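Local coordinates for protein cycloalternan-forming enzyme (Listeria monocytogenes serovar 1/2a, PDB 5F7U) that is a multidomain protein of glycoside hydrolase family 31, built around a TIM barrel, that holds alpha-D-glucopyranose units and magnesium ions, at residues E268-N273 with M541-D546; S498-N503 with K535-E540; V769-G774 with R829-G834. The protein carries 1 engineered substitution. All blocks are in the same frame, centred on the assembly; numbering follows the deposited sequence.

Contact 1 of 3, residues E268-N273 with M541-D546. With GLC (alpha-D-glucopyranose), chain F.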
loop_
_atom_site.group_PDB
_atom_site.type_symbol
_atom_site.label_atom_id
_atom_site.label_comp_id
_atom_site.label_asym_id
_atom_site.label_seq_id
_atom_site.Cartn_x
_atom_site.Cartn_y
_atom_site.Cartn_z
ATOM N N GLU A 268 9.458 -4.071 -14.171
ATOM C CA GLU A 268 9.913 -5.454 -13.990
ATOM C C GLU A 268 9.202 -6.061 -12.788
ATOM O O GLU A 268 9.268 -5.496 -11.691
ATOM C CB GLU A 268 11.421 -5.495 -13.699
ATOM C CG GLU A 268 12.286 -4.769 -14.708
ATOM C CD GLU A 268 12.189 -5.293 -16.134
ATOM O OE1 GLU A 268 11.783 -6.454 -16.383
ATOM O OE2 GLU A 268 12.568 -4.524 -17.043
ATOM N N THR A 269 8.553 -7.205 -13.000
ATOM C CA THR A 269 7.972 -7.962 -11.912
ATOM C C THR A 269 9.072 -8.882 -11.378
ATOM O O THR A 269 9.254 -10.008 -11.833
ATOM C CB THR A 269 6.742 -8.772 -12.357
ATOM O OG1 THR A 269 5.881 -7.929 -13.137
ATOM C CG2 THR A 269 5.966 -9.270 -11.114
ATOM N N TYR A 270 9.832 -8.358 -10.431
ATOM C CA TYR A 270 11.052 -9.025 -9.992
ATOM C C TYR A 270 11.366 -8.522 -8.597
ATOM O O TYR A 270 11.704 -7.338 -8.414
ATOM C CB TYR A 270 12.199 -8.633 -10.938
ATOM C CG TYR A 270 13.488 -9.395 -10.733
ATOM C CD1 TYR A 270 13.636 -10.715 -11.221
ATOM C CD2 TYR A 270 14.593 -8.780 -10.123
ATOM C CE1 TYR A 270 14.835 -11.405 -11.072
ATOM C CE2 TYR A 270 15.791 -9.460 -9.973
ATOM C CZ TYR A 270 15.908 -10.763 -10.440
ATOM O OH TYR A 270 17.115 -11.412 -10.288
ATOM N N VAL A 271 11.289 -9.409 -7.617
ATOM C CA VAL A 271 11.613 -9.007 -6.243
ATOM C C VAL A 271 13.123 -8.800 -6.107
ATOM O O VAL A 271 13.925 -9.564 -6.666
ATOM C CB VAL A 271 11.097 -10.010 -5.178
ATOM C CG1 VAL A 271 9.566 -10.151 -5.255
ATOM C CG2 VAL A 271 11.800 -11.368 -5.256
ATOM N N TYR A 272 13.505 -7.760 -5.371
ATOM C CA TYR A 272 14.918 -7.460 -5.217
ATOM C C TYR A 272 15.152 -6.689 -3.936
ATOM O O TYR A 272 14.318 -5.872 -3.545
ATOM C CB TYR A 272 15.442 -6.687 -6.440
ATOM C CG TYR A 272 16.940 -6.689 -6.558
ATOM C CD1 TYR A 272 17.622 -7.744 -7.192
ATOM C CD2 TYR A 272 17.671 -5.634 -6.049
ATOM C CE1 TYR A 272 19.019 -7.723 -7.296
ATOM C CE2 TYR A 272 19.046 -5.607 -6.127
ATOM C CZ TYR A 272 19.711 -6.639 -6.748
ATOM O OH TYR A 272 21.088 -6.521 -6.784
ATOM N N ASN A 273 16.266 -6.995 -3.272
ATOM C CA ASN A 273 16.673 -6.242 -2.084
ATOM C C ASN A 273 17.604 -5.081 -2.490
ATOM O O ASN A 273 18.828 -5.268 -2.614
ATOM C CB ASN A 273 17.331 -7.183 -1.039
ATOM C CG ASN A 273 17.943 -6.410 0.135
ATOM O OD1 ASN A 273 17.599 -5.262 0.356
ATOM N ND2 ASN A 273 18.869 -7.033 0.865
ATOM N N MET A 541 16.171 -13.874 -2.056
ATOM C CA MET A 541 17.425 -14.576 -1.940
ATOM C C MET A 541 17.545 -15.789 -2.869
ATOM O O MET A 541 18.524 -16.507 -2.802
ATOM C CB MET A 541 17.609 -15.024 -0.485
ATOM C CG MET A 541 17.828 -13.859 0.457
ATOM S SD MET A 541 17.354 -14.319 2.131
ATOM C CE MET A 541 18.068 -12.932 3.011
ATOM N N VAL A 542 16.557 -15.983 -3.740
ATOM C CA VAL A 542 16.588 -17.106 -4.695
ATOM C C VAL A 542 17.210 -16.658 -6.016
ATOM O O VAL A 542 16.600 -15.901 -6.783
ATOM C CB VAL A 542 15.174 -17.699 -4.946
ATOM C CG1 VAL A 542 15.214 -18.744 -6.062
ATOM C CG2 VAL A 542 14.613 -18.313 -3.676
ATOM N N TRP A 543 18.409 -17.163 -6.280
ATOM C CA TRP A 543 19.061 -16.993 -7.574
ATOM C C TRP A 543 19.321 -18.364 -8.203
ATOM O O TRP A 543 19.197 -19.403 -7.539
ATOM C CB TRP A 543 20.382 -16.246 -7.386
ATOM C CG TRP A 543 20.257 -14.730 -7.302
ATOM C CD1 TRP A 543 20.191 -13.855 -8.358
ATOM C CD2 TRP A 543 20.220 -13.929 -6.117
ATOM N NE1 TRP A 543 20.111 -12.563 -7.903
ATOM C CE2 TRP A 543 20.135 -12.574 -6.533
ATOM C CE3 TRP A 543 20.250 -14.221 -4.743
ATOM C CZ2 TRP A 543 20.080 -11.515 -5.625
ATOM C CZ3 TRP A 543 20.201 -13.182 -3.845
ATOM C CH2 TRP A 543 20.117 -11.833 -4.288
ATOM N N GLY A 544 19.728 -18.341 -9.468
ATOM C CA GLY A 544 20.217 -19.540 -10.165
ATOM C C GLY A 544 19.058 -20.212 -10.872
ATOM O O GLY A 544 18.030 -20.491 -10.266
ATOM N N ARG A 545 19.231 -20.494 -12.155
ATOM C CA ARG A 545 18.168 -21.154 -12.917
ATOM C C ARG A 545 17.921 -22.593 -12.515
ATOM O O ARG A 545 16.795 -23.083 -12.580
ATOM C CB ARG A 545 18.514 -21.133 -14.373
ATOM C CG ARG A 545 18.356 -19.768 -14.927
ATOM C CD ARG A 545 17.658 -19.914 -16.245
ATOM N NE ARG A 545 17.630 -18.622 -16.879
ATOM C CZ ARG A 545 17.357 -18.435 -18.159
ATOM N NH1 ARG A 545 17.114 -19.478 -18.950
ATOM N NH2 ARG A 545 17.383 -17.205 -18.646
ATOM N N ASP A 546 18.976 -23.273 -12.100
ATOM C CA ASP A 546 18.867 -24.703 -11.819
ATOM C C ASP A 546 18.510 -24.992 -10.361
ATOM O O ASP A 546 18.341 -26.161 -9.964
ATOM C CB ASP A 546 20.164 -25.386 -12.238
ATOM C CG ASP A 546 20.350 -25.387 -13.752
ATOM O OD1 ASP A 546 19.632 -26.163 -14.424
ATOM O OD2 ASP A 546 21.203 -24.625 -14.279
HETATM C C1 GLC F . 21.850 -4.617 4.316
HETATM C C2 GLC F . 20.779 -5.685 4.065
HETATM C C3 GLC F . 19.398 -5.229 4.558
HETATM C C4 GLC F . 19.439 -4.885 6.053
HETATM C C5 GLC F . 20.550 -3.828 6.252
HETATM C C6 GLC F . 20.783 -3.452 7.708
HETATM O O1 GLC F . 21.658 -3.503 3.433
HETATM O O2 GLC F . 20.717 -5.963 2.666
HETATM O O3 GLC F . 18.437 -6.244 4.274
HETATM O O4 GLC F . 18.184 -4.327 6.511
HETATM O O5 GLC F . 21.834 -4.175 5.688
HETATM O O6 GLC F . 20.202 -2.157 7.829
#
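Where the galactose mutarotase-like domain meets the TIM barrel, Y270 and Y272 reach across to the indole of W543, a residue of the long loop between barrel strand 534-536 and helix 555-577. Y272 presents CE1 to the rim of the six-membered ring, 4.3 Å from W543 CZ2 and near the indole plane. Y270 comes to the pyrrole end of the same indole, its OH 4.0 Å from W543 NE1, and the two side chains cross at about a right angle. Neither tyrosine is hydrogen-bonded to W543. The polar ends are engaged elsewhere: W543 NE1 donates to D16 OD1, and the hydroxyl of Y270 has its partner at L17, so residues near the chain's N-terminus contact both sides of the junction. Both tyrosines carry CG opposite the backbone N (chi1 -172° for Y270, -163° for Y272), which sends the two rings out side by side, with Y270 CE2 3.7 Å from Y272 CD1. The main chains stay well apart, the CA atoms of Y272 and M541 being 8.2 Å from each other, so the long aromatic arms do the bridging. The segment 268-273 starts on strand 266-269, which pairs with strand 307-311, and T269 is the centre of an inverse gamma turn. R559 of helix 555-577 packs against both tyrosines and donates to V271 O, while R545 makes salt bridges with D15 and D29. At the far end of 268-273, N273 lines the glycan pocket beside the alpha-D-glucopyranose of chain F, a sugar that R586 and E663 also hold by hydrogen bonds.

Contact 2 of 3, residues S498-N503 with K535-E540. Engineered in segment 535-540: N537 (natural residue Asp). With GLC (alpha-D-glucopyranose), chain F; GLC (alpha-D-glucopyranose), chain B.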
loop_
_atom_site.group_PDB
_atom_site.type_symbol
_atom_site.label_atom_id
_atom_site.label_comp_id
_atom_site.label_asym_id
_atom_site.label_seq_id
_atom_site.Cartn_x
_atom_site.Cartn_y
_atom_site.Cartn_z
ATOM N N SER A 498 28.287 -12.898 -2.643
ATOM C CA SER A 498 28.313 -11.440 -2.535
ATOM C C SER A 498 27.071 -10.810 -1.883
ATOM O O SER A 498 27.073 -9.624 -1.568
ATOM C CB SER A 498 28.543 -10.840 -3.927
ATOM O OG SER A 498 27.389 -11.024 -4.746
ATOM N N GLN A 499 26.019 -11.602 -1.672
ATOM C CA GLN A 499 24.735 -11.064 -1.232
ATOM C C GLN A 499 24.584 -11.089 0.279
ATOM O O GLN A 499 25.440 -11.628 0.989
ATOM C CB GLN A 499 23.573 -11.812 -1.896
ATOM C CG GLN A 499 23.690 -11.921 -3.409
ATOM C CD GLN A 499 23.653 -10.578 -4.108
ATOM O OE1 GLN A 499 22.998 -9.640 -3.665
ATOM N NE2 GLN A 499 24.365 -10.483 -5.216
ATOM N N TRP A 500 23.488 -10.497 0.754
ATOM C CA TRP A 500 23.137 -10.515 2.168
ATOM C C TRP A 500 22.949 -11.973 2.579
ATOM O O TRP A 500 22.221 -12.714 1.909
ATOM C CB TRP A 500 21.863 -9.704 2.390
ATOM C CG TRP A 500 21.573 -9.399 3.842
ATOM C CD1 TRP A 500 22.483 -9.090 4.821
ATOM C CD2 TRP A 500 20.284 -9.365 4.461
ATOM N NE1 TRP A 500 21.833 -8.869 6.019
ATOM C CE2 TRP A 500 20.485 -9.025 5.825
ATOM C CE3 TRP A 500 18.973 -9.569 3.994
ATOM C CZ2 TRP A 500 19.417 -8.889 6.734
ATOM C CZ3 TRP A 500 17.913 -9.450 4.899
ATOM C CH2 TRP A 500 18.146 -9.111 6.257
ATOM N N PHE A 501 23.645 -12.388 3.636
ATOM C CA PHE A 501 23.677 -13.797 4.069
ATOM C C PHE A 501 24.234 -14.760 2.993
ATOM O O PHE A 501 23.904 -15.949 2.969
ATOM C CB PHE A 501 22.311 -14.270 4.622
ATOM C CG PHE A 501 22.013 -13.793 6.020
ATOM C CD1 PHE A 501 22.485 -14.501 7.131
ATOM C CD2 PHE A 501 21.239 -12.642 6.228
ATOM C CE1 PHE A 501 22.198 -14.067 8.430
ATOM C CE2 PHE A 501 20.951 -12.198 7.522
ATOM C CZ PHE A 501 21.432 -12.915 8.624
ATOM N N GLY A 502 25.119 -14.238 2.134
ATOM C CA GLY A 502 25.896 -15.044 1.195
ATOM C C GLY A 502 26.472 -16.294 1.839
ATOM O O GLY A 502 26.926 -16.252 2.993
ATOM N N ASN A 503 26.416 -17.395 1.095
ATOM C CA ASN A 503 26.819 -18.745 1.526
ATOM C C ASN A 503 25.834 -19.429 2.494
ATOM O O ASN A 503 25.999 -20.606 2.813
ATOM C CB ASN A 503 28.258 -18.791 2.080
ATOM C CG ASN A 503 28.797 -20.204 2.179
ATOM O OD1 ASN A 503 28.899 -20.922 1.175
ATOM N ND2 ASN A 503 29.133 -20.628 3.399
ATOM N N LYS A 535 9.103 -10.440 12.863
ATOM C CA LYS A 535 9.482 -9.546 11.770
ATOM C C LYS A 535 10.317 -10.359 10.796
ATOM O O LYS A 535 11.528 -10.516 10.971
ATOM C CB LYS A 535 10.225 -8.297 12.279
ATOM C CG LYS A 535 10.674 -7.338 11.139
ATOM C CD LYS A 535 11.318 -6.070 11.714
ATOM C CE LYS A 535 11.662 -5.107 10.569
ATOM N NZ LYS A 535 12.297 -3.833 11.060
ATOM N N THR A 536 9.637 -10.888 9.787
ATOM C CA THR A 536 10.253 -11.776 8.806
ATOM C C THR A 536 10.853 -10.965 7.674
ATOM O O THR A 536 10.165 -10.558 6.741
ATOM C CB THR A 536 9.239 -12.822 8.303
ATOM O OG1 THR A 536 7.940 -12.234 8.245
ATOM C CG2 THR A 536 9.192 -13.995 9.263
ATOM N N ASN A 537 12.139 -10.691 7.817
ATOM C CA ASN A 537 12.899 -9.899 6.864
ATOM C C ASN A 537 13.501 -10.769 5.777
ATOM O O ASN A 537 13.586 -11.981 5.911
ATOM C CB ASN A 537 14.058 -9.239 7.610
ATOM C CG ASN A 537 14.334 -7.839 7.118
ATOM O OD1 ASN A 537 14.285 -7.542 5.930
ATOM N ND2 ASN A 537 14.564 -6.950 8.064
ATOM N N GLY A 538 13.965 -10.116 4.715
ATOM C CA GLY A 538 14.604 -10.812 3.607
ATOM C C GLY A 538 13.622 -11.610 2.758
ATOM O O GLY A 538 12.416 -11.337 2.736
ATOM N N GLY A 539 14.161 -12.605 2.063
ATOM C CA GLY A 539 13.343 -13.433 1.180
ATOM C C GLY A 539 13.679 -13.232 -0.285
ATOM O O GLY A 539 13.274 -14.057 -1.119
ATOM N N GLU A 540 14.429 -12.167 -0.597
ATOM C CA GLU A 540 14.804 -11.863 -1.996
ATOM C C GLU A 540 16.112 -12.581 -2.351
ATOM O O GLU A 540 17.055 -11.970 -2.864
ATOM C CB GLU A 540 14.963 -10.342 -2.206
ATOM C CG GLU A 540 13.863 -9.474 -1.563
ATOM C CD GLU A 540 14.128 -9.094 -0.105
ATOM O OE1 GLU A 540 13.393 -8.254 0.445
ATOM O OE2 GLU A 540 15.081 -9.602 0.523
HETATM C C1 GLC F . 21.850 -4.617 4.316
HETATM C C2 GLC F . 20.779 -5.685 4.065
HETATM C C3 GLC F . 19.398 -5.229 4.558
HETATM C C4 GLC F . 19.439 -4.885 6.053
HETATM C C5 GLC F . 20.550 -3.828 6.252
HETATM C C6 GLC F . 20.783 -3.452 7.708
HETATM O O1 GLC F . 21.658 -3.503 3.433
HETATM O O2 GLC F . 20.717 -5.963 2.666
HETATM O O3 GLC F . 18.437 -6.244 4.274
HETATM O O4 GLC F . 18.184 -4.327 6.511
HETATM O O5 GLC F . 21.834 -4.175 5.688
HETATM O O6 GLC F . 20.202 -2.157 7.829
HETATM C C1 GLC B . 17.270 -5.241 7.166
HETATM C C2 GLC B . 15.930 -4.530 7.453
HETATM C C3 GLC B . 16.039 -3.458 8.556
HETATM C C4 GLC B . 16.689 -4.052 9.816
HETATM C C5 GLC B . 17.925 -4.894 9.469
HETATM C C6 GLC B . 18.510 -5.634 10.662
HETATM O O2 GLC B . 15.341 -4.065 6.234
HETATM O O3 GLC B . 14.746 -2.933 8.907
HETATM O O4 GLC B . 17.066 -2.996 10.720
HETATM O O5 GLC B . 17.704 -5.841 8.404
HETATM O O6 GLC B . 19.751 -6.207 10.204
#
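W500 lays one face of its indole against the chain F alpha-D-glucopyranose while its outer rim reaches N537 and G538. O3 of that sugar sits 3.2 Å above the indole plane, displaced toward the rim, with W500 CZ3 its nearest ring atom at 3.3 Å. F501 covers the opposite face: its CD2 stands over the centre of the indole, and W500 CZ2 lies at the phenyl edge, in its plane. At the rim, W500 CH2 lies 4.1 Å from N537 CG and W500 CZ3 comes to 3.8 Å from G538 CA, both near the indole plane. The absence of a side chain at G538 lets the ring come this close to the backbone. A type II beta turn from Q499 to G502, closed by G502 N to Q499 O, puts W500 and F501 at its two central positions, and W500 sets its ring against N537 and G538 with CG opposite the backbone N (chi1 -167°). The other segment runs off the C-terminal end of strand 534-536, the fourth of the parallel TIM barrel, the end at which active sites of such barrels characteristically lie. N537, an engineered residue in place of the natural Asp, turns OD1 back to accept from G538 N at 2.9 Å; the donor lies in the carbonyl plane on a lone pair, although the N-H is bent to 136°. This bond helps fix the rotation of the amide beside the chain B alpha-D-glucopyranose. K535, fully extended, carries NZ to that second sugar and donates a weak bond of 3.4 Å to its O3. The same ammonium forms a salt bridge with E400 and a cation-pi contact with W599. W456 of strand 452-457 packs against W500, F501, K535 and N537.

Contact 3 of 3, residues V769-G774 with R829-G834; sequences VDIWNG and RVYPSG. With GLC (alpha-D-glucopyranose), chain C.
Y831 leans its ring on V769 and can be traced outward from CB, where chi1 of -63° lays the ring against V769. Along one side, CD1 comes to 3.9 Å from V769 CB, and the next atom, CE1, meets V769 CG1 at 3.5 Å. At the tip, Y831 OH comes to 4.0 Å from I771 CA, the two side chains crossing at about a right angle, and accepts a bond of 2.9 Å from R829 NH2. Water 1, near the ring plane, links the same hydroxyl to D770 O. R829 bends at chi2 and chi3 to bring its guanidinium alongside, with NE donating to Q877. Its NH2 also sends a straight (165°) but long and weak bond of 3.4 Å to I771 O, and water 2 bridges that carbonyl to R829 NH1. Strand 767-770 of the family 31 C-terminal domain is thus tied to strand 825-830 of the neighbouring sheet. In 769-774, D770 OD1 accepts from W772 N in an Asx turn, while D770 OD2 accepts a 2.6 Å hydrogen bond from O6 of the chain C alpha-D-glucopyranose and N773 ND2 donates to its O5. The chemistry implies a join between sheets that rests on one apolar patch and a partly water-mediated polar network, and it probably helps to fix the backbone of D770, whose side chain points away from 829-834 and binds the sugar.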
loop_
_atom_site.group_PDB
_atom_site.type_symbol
_atom_site.label_atom_id
_atom_site.label_comp_id
_atom_site.label_asym_id
_atom_site.label_seq_id
_atom_site.Cartn_x
_atom_site.Cartn_y
_atom_site.Cartn_z
ATOM N N VAL A 769 -14.766 19.019 4.750
ATOM C CA VAL A 769 -14.720 19.832 5.957
ATOM C C VAL A 769 -13.441 19.499 6.707
ATOM O O VAL A 769 -13.146 18.334 6.950
ATOM C CB VAL A 769 -15.975 19.605 6.850
ATOM C CG1 VAL A 769 -15.852 20.403 8.138
ATOM C CG2 VAL A 769 -17.245 19.991 6.098
ATOM N N ASP A 770 -12.688 20.539 7.056
ATOM C CA ASP A 770 -11.449 20.421 7.832
ATOM C C ASP A 770 -11.781 19.788 9.181
ATOM O O ASP A 770 -12.570 20.339 9.947
ATOM C CB ASP A 770 -10.895 21.847 7.992
ATOM C CG ASP A 770 -9.557 21.907 8.697
ATOM O OD1 ASP A 770 -9.327 21.143 9.655
ATOM O OD2 ASP A 770 -8.759 22.782 8.295
ATOM N N ILE A 771 -11.208 18.624 9.475
ATOM C CA ILE A 771 -11.591 17.904 10.709
ATOM C C ILE A 771 -11.107 18.558 12.006
ATOM O O ILE A 771 -11.593 18.217 13.087
ATOM C CB ILE A 771 -11.215 16.398 10.687
ATOM C CG1 ILE A 771 -9.692 16.194 10.766
ATOM C CG2 ILE A 771 -11.802 15.742 9.427
ATOM C CD1 ILE A 771 -9.264 14.769 11.091
ATOM N N TRP A 772 -10.148 19.477 11.895
ATOM C CA TRP A 772 -9.513 20.078 13.061
ATOM C C TRP A 772 -10.275 21.295 13.558
ATOM O O TRP A 772 -10.207 21.618 14.739
ATOM C CB TRP A 772 -8.094 20.529 12.708
ATOM C CG TRP A 772 -7.251 19.445 12.126
ATOM C CD1 TRP A 772 -6.875 19.302 10.810
ATOM C CD2 TRP A 772 -6.639 18.365 12.840
ATOM N NE1 TRP A 772 -6.079 18.180 10.661
ATOM C CE2 TRP A 772 -5.913 17.589 11.888
ATOM C CE3 TRP A 772 -6.632 17.973 14.186
ATOM C CZ2 TRP A 772 -5.184 16.446 12.247
ATOM C CZ3 TRP A 772 -5.892 16.822 14.554
ATOM C CH2 TRP A 772 -5.185 16.075 13.580
ATOM N N ASN A 773 -10.979 21.976 12.647
ATOM C CA ASN A 773 -11.517 23.313 12.934
ATOM C C ASN A 773 -12.892 23.657 12.318
ATOM O O ASN A 773 -13.442 24.733 12.595
ATOM C CB ASN A 773 -10.467 24.402 12.579
ATOM C CG ASN A 773 -10.075 24.402 11.095
ATOM O OD1 ASN A 773 -10.904 24.202 10.201
ATOM N ND2 ASN A 773 -8.774 24.608 10.828
ATOM N N GLY A 774 -13.440 22.773 11.479
ATOM C CA GLY A 774 -14.738 23.034 10.857
ATOM C C GLY A 774 -14.738 23.959 9.651
ATOM O O GLY A 774 -15.813 24.413 9.223
ATOM N N ARG A 829 -18.518 11.279 14.878
ATOM C CA ARG A 829 -18.465 12.568 14.206
ATOM C C ARG A 829 -19.236 12.447 12.893
ATOM O O ARG A 829 -18.981 11.534 12.108
ATOM C CB ARG A 829 -16.998 12.949 13.960
ATOM C CG ARG A 829 -16.742 14.264 13.237
ATOM C CD ARG A 829 -17.084 15.502 14.065
ATOM N NE ARG A 829 -16.171 15.748 15.184
ATOM C CZ ARG A 829 -14.985 16.339 15.088
ATOM N NH1 ARG A 829 -14.277 16.561 16.198
ATOM N NH2 ARG A 829 -14.510 16.721 13.898
ATOM N N VAL A 830 -20.176 13.373 12.667
ATOM C CA VAL A 830 -21.132 13.289 11.567
ATOM C C VAL A 830 -21.129 14.598 10.794
ATOM O O VAL A 830 -21.282 15.668 11.391
ATOM C CB VAL A 830 -22.568 12.996 12.093
ATOM C CG1 VAL A 830 -23.588 12.997 10.952
ATOM C CG2 VAL A 830 -22.600 11.635 12.811
ATOM N N TYR A 831 -20.956 14.495 9.473
ATOM C CA TYR A 831 -21.066 15.631 8.558
ATOM C C TYR A 831 -22.302 15.397 7.700
ATOM O O TYR A 831 -22.204 14.772 6.633
ATOM C CB TYR A 831 -19.763 15.783 7.726
ATOM C CG TYR A 831 -18.581 16.077 8.618
ATOM C CD1 TYR A 831 -18.297 17.386 9.019
ATOM C CD2 TYR A 831 -17.779 15.048 9.099
ATOM C CE1 TYR A 831 -17.226 17.664 9.866
ATOM C CE2 TYR A 831 -16.701 15.309 9.939
ATOM C CZ TYR A 831 -16.443 16.621 10.324
ATOM O OH TYR A 831 -15.396 16.898 11.158
ATOM N N PRO A 832 -23.487 15.878 8.166
ATOM C CA PRO A 832 -24.730 15.507 7.483
ATOM C C PRO A 832 -24.775 15.990 6.036
ATOM O O PRO A 832 -24.447 17.149 5.746
ATOM C CB PRO A 832 -25.822 16.215 8.300
ATOM C CG PRO A 832 -25.200 16.571 9.604
ATOM C CD PRO A 832 -23.737 16.784 9.310
ATOM N N SER A 833 -25.167 15.082 5.152
ATOM C CA SER A 833 -25.356 15.360 3.732
ATOM C C SER A 833 -26.244 14.283 3.151
ATOM O O SER A 833 -25.794 13.166 2.938
ATOM C CB SER A 833 -24.029 15.368 2.979
ATOM O OG SER A 833 -24.291 15.696 1.618
ATOM N N GLY A 834 -27.518 14.616 2.935
ATOM C CA GLY A 834 -28.509 13.627 2.495
ATOM C C GLY A 834 -28.565 12.442 3.443
ATOM O O GLY A 834 -28.416 12.606 4.669
HETATM C C1 GLC C . -6.409 26.535 8.637
HETATM C C2 GLC C . -5.526 26.592 7.389
HETATM C C3 GLC C . -6.281 27.322 6.269
HETATM C C4 GLC C . -7.664 26.690 6.041
HETATM C C5 GLC C . -8.458 26.711 7.356
HETATM C C6 GLC C . -9.850 26.090 7.292
HETATM O O2 GLC C . -4.313 27.288 7.702
HETATM O O3 GLC C . -5.498 27.348 5.069
HETATM O O4 GLC C . -8.387 27.385 5.022
HETATM O O5 GLC C . -7.699 25.976 8.329
HETATM O O6 GLC C . -9.746 24.739 6.827
HETATM O O HOH W 1 -14.783 19.462 11.475
HETATM O O HOH W 2 -12.440 18.841 15.495
#

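How the contacts relate
All three contacts are buried and each lies beside bound alpha-D-glucopyranose, yet they serve two separate regions. Contacts 1 and 2 are neighbours, their centres 12 Å apart: 535-540 runs directly into 541-546, M541 CE packs 3.6 Å from W500 CE3, and both contacts touch the chain F sugar at the barrel pocket. Contact 2, nested within the loop closed by contact 1, stays inside the barrel domain, whereas contact 1 joins that domain to the mutarotase-like one. Neither has a cross-segment hydrogen bond: contact 1 packs aromatic on aromatic, contact 2 an indole rim on N537 and G538. Contact 3, about 48 Å from either between centres, joins beta sheets and adds arginine and water bridges.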